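Local coordinates for extracellular solute-binding protein (Bordetella parapertussis, PDB 3PU5) that probably binds a small solute, perhaps a polyamine, outside the cytoplasm and delivers it for uptake, at residues F163-G168 with S299-D304. Residues are numbered along the deposited sequence; the frame is centred on the assembly and turned at random.
Sequences FGKIYG and SVQLVD
Lys-165, in the last turn of helix 156-167, and Gln-301, in the irregular segment 299-304, meet across a wide backbone gap, the nearest CA atoms being those of Lys-165 and Val-303, 10.5 Å apart. Two side chains bridge the gap, Lys-165 from the helix and Gln-301 from the other segment. The lysine CG stands anti to the backbone N (chi1 -174°), and the remaining methylenes continue in a nearly straight chain that carries the ammonium away from the helix. Gln-301 crosses this chain at about a right angle and is bent at chi2 (-67°), which swings the NE2 end of the amide back towards Ser-299 and leaves OE1 on the lysine side. Lys-165 NZ ends 3.0 Å from Gln-301 OE1, but the angle is too poor for a hydrogen bond. The other arm of the amide is better placed, Gln-301 NE2 donating to Ser-299 O over 3.2 Å in a nearly straight bond (168°). That acceptor lies close to the amide plane, whereas the donor sits above the plane of the Ser-299 carbonyl. Nearby, Tyr-171 touches the Gln-301 side chain and its OH forms a weak hydrogen bond with Lys-165 NZ. This small surface contact, burying 56 Å² in all, brings the end of helix 156-167 close to the connection leading into helix 305-322. The short approach without hydrogen-bond geometry is consistent with a charge-dipole attraction, and the bond to Ser-299 O would favour the amide orientation that puts OE1 next to the ammonium.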
loop_
_atom_site.group_PDB
_atom_site.type_symbol
_atom_site.label_atom_id
_atom_site.label_comp_id
_atom_site.label_asym_id
_atom_site.label_seq_id
_atom_site.Cartn_x
_atom_site.Cartn_y
_atom_site.Cartn_z
ATOM N N PHE A 163 -6.275 3.275 15.040
ATOM C CA PHE A 163 -7.073 3.795 16.149
ATOM C C PHE A 163 -7.207 2.732 17.248
ATOM O O PHE A 163 -7.131 3.036 18.439
ATOM C CB PHE A 163 -8.466 4.246 15.696
ATOM C CG PHE A 163 -8.474 5.499 14.862
ATOM C CD1 PHE A 163 -7.322 6.232 14.667
ATOM C CD2 PHE A 163 -9.662 5.954 14.301
ATOM C CE1 PHE A 163 -7.339 7.390 13.905
ATOM C CE2 PHE A 163 -9.696 7.113 13.528
ATOM C CZ PHE A 163 -8.528 7.834 13.333
ATOM N N GLY A 164 -7.417 1.483 16.845
ATOM C CA GLY A 164 -7.492 0.397 17.806
ATOM C C GLY A 164 -6.209 0.267 18.609
ATOM O O GLY A 164 -6.241 -0.015 19.805
ATOM N N LYS A 165 -5.069 0.477 17.955
ATOM C CA LYS A 165 -3.772 0.356 18.622
ATOM C C LYS A 165 -3.494 1.529 19.573
ATOM O O LYS A 165 -3.010 1.334 20.684
ATOM C CB LYS A 165 -2.655 0.251 17.590
ATOM C CG LYS A 165 -1.273 -0.018 18.178
ATOM C CD LYS A 165 -0.256 -0.199 17.053
ATOM C CE LYS A 165 1.179 0.068 17.504
ATOM N NZ LYS A 165 2.118 0.118 16.334
ATOM N N ILE A 166 -3.802 2.744 19.131
ATOM C CA ILE A 166 -3.541 3.932 19.944
ATOM C C ILE A 166 -4.483 4.030 21.147
ATOM O O ILE A 166 -4.049 4.319 22.263
ATOM C CB ILE A 166 -3.646 5.220 19.106
ATOM C CG1 ILE A 166 -2.546 5.250 18.040
ATOM C CG2 ILE A 166 -3.574 6.454 20.007
ATOM C CD1 ILE A 166 -2.836 6.222 16.884
ATOM N N TYR A 167 -5.760 3.769 20.912
ATOM C CA TYR A 167 -6.791 3.943 21.932
ATOM C C TYR A 167 -7.288 2.646 22.576
ATOM O O TYR A 167 -8.060 2.686 23.536
ATOM C CB TYR A 167 -7.985 4.698 21.340
ATOM C CG TYR A 167 -7.698 6.153 21.037
ATOM C CD1 TYR A 167 -7.687 7.107 22.055
ATOM C CD2 TYR A 167 -7.436 6.574 19.737
ATOM C CE1 TYR A 167 -7.424 8.441 21.783
ATOM C CE2 TYR A 167 -7.170 7.898 19.458
ATOM C CZ TYR A 167 -7.169 8.827 20.481
ATOM O OH TYR A 167 -6.911 10.143 20.198
ATOM N N GLY A 168 -6.864 1.504 22.043
ATOM C CA GLY A 168 -7.328 0.221 22.535
ATOM C C GLY A 168 -6.191 -0.760 22.757
ATOM O O GLY A 168 -5.064 -0.366 23.041
ATOM N N SER A 299 9.918 3.247 9.866
ATOM C CA SER A 299 8.866 3.819 10.695
ATOM C C SER A 299 7.441 3.395 10.314
ATOM O O SER A 299 6.537 3.436 11.154
ATOM C CB SER A 299 8.955 5.346 10.676
ATOM O OG SER A 299 8.574 5.850 9.403
ATOM N N VAL A 300 7.222 3.016 9.057
ATOM C CA VAL A 300 5.849 2.768 8.598
ATOM C C VAL A 300 5.265 1.515 9.240
ATOM O O VAL A 300 5.991 0.573 9.544
ATOM C CB VAL A 300 5.725 2.687 7.046
ATOM C CG1 VAL A 300 6.119 4.018 6.400
ATOM C CG2 VAL A 300 6.559 1.540 6.478
ATOM N N GLN A 301 3.951 1.517 9.441
ATOM C CA GLN A 301 3.261 0.418 10.102
ATOM C C GLN A 301 2.419 -0.363 9.106
ATOM O O GLN A 301 1.669 0.222 8.315
ATOM C CB GLN A 301 2.353 0.949 11.219
ATOM C CG GLN A 301 3.091 1.739 12.283
ATOM C CD GLN A 301 4.036 0.878 13.096
ATOM O OE1 GLN A 301 3.617 -0.082 13.739
ATOM N NE2 GLN A 301 5.324 1.220 13.073
ATOM N N LEU A 302 2.538 -1.685 9.154
ATOM C CA LEU A 302 1.746 -2.555 8.303
ATOM C C LEU A 302 0.850 -3.416 9.174
ATOM O O LEU A 302 1.306 -3.994 10.161
ATOM C CB LEU A 302 2.644 -3.460 7.459
ATOM C CG LEU A 302 3.440 -2.782 6.345
ATOM C CD1 LEU A 302 4.656 -2.071 6.914
ATOM C CD2 LEU A 302 3.864 -3.820 5.333
ATOM N N VAL A 303 -0.421 -3.499 8.807
ATOM C CA VAL A 303 -1.372 -4.301 9.557
ATOM C C VAL A 303 -1.470 -5.707 8.964
ATOM O O VAL A 303 -1.497 -5.877 7.747
ATOM C CB VAL A 303 -2.753 -3.641 9.579
ATOM C CG1 VAL A 303 -3.703 -4.432 10.475
ATOM C CG2 VAL A 303 -2.634 -2.186 10.054
ATOM N N ASP A 304 -1.508 -6.703 9.842
ATOM C CA ASP A 304 -1.587 -8.113 9.459
ATOM C C ASP A 304 -2.722 -8.387 8.473
ATOM O O ASP A 304 -3.894 -8.178 8.793
ATOM C CB ASP A 304 -1.768 -8.961 10.730
ATOM C CG ASP A 304 -1.949 -10.448 10.440
ATOM O OD1 ASP A 304 -1.879 -10.862 9.263
ATOM O OD2 ASP A 304 -2.153 -11.212 11.410
#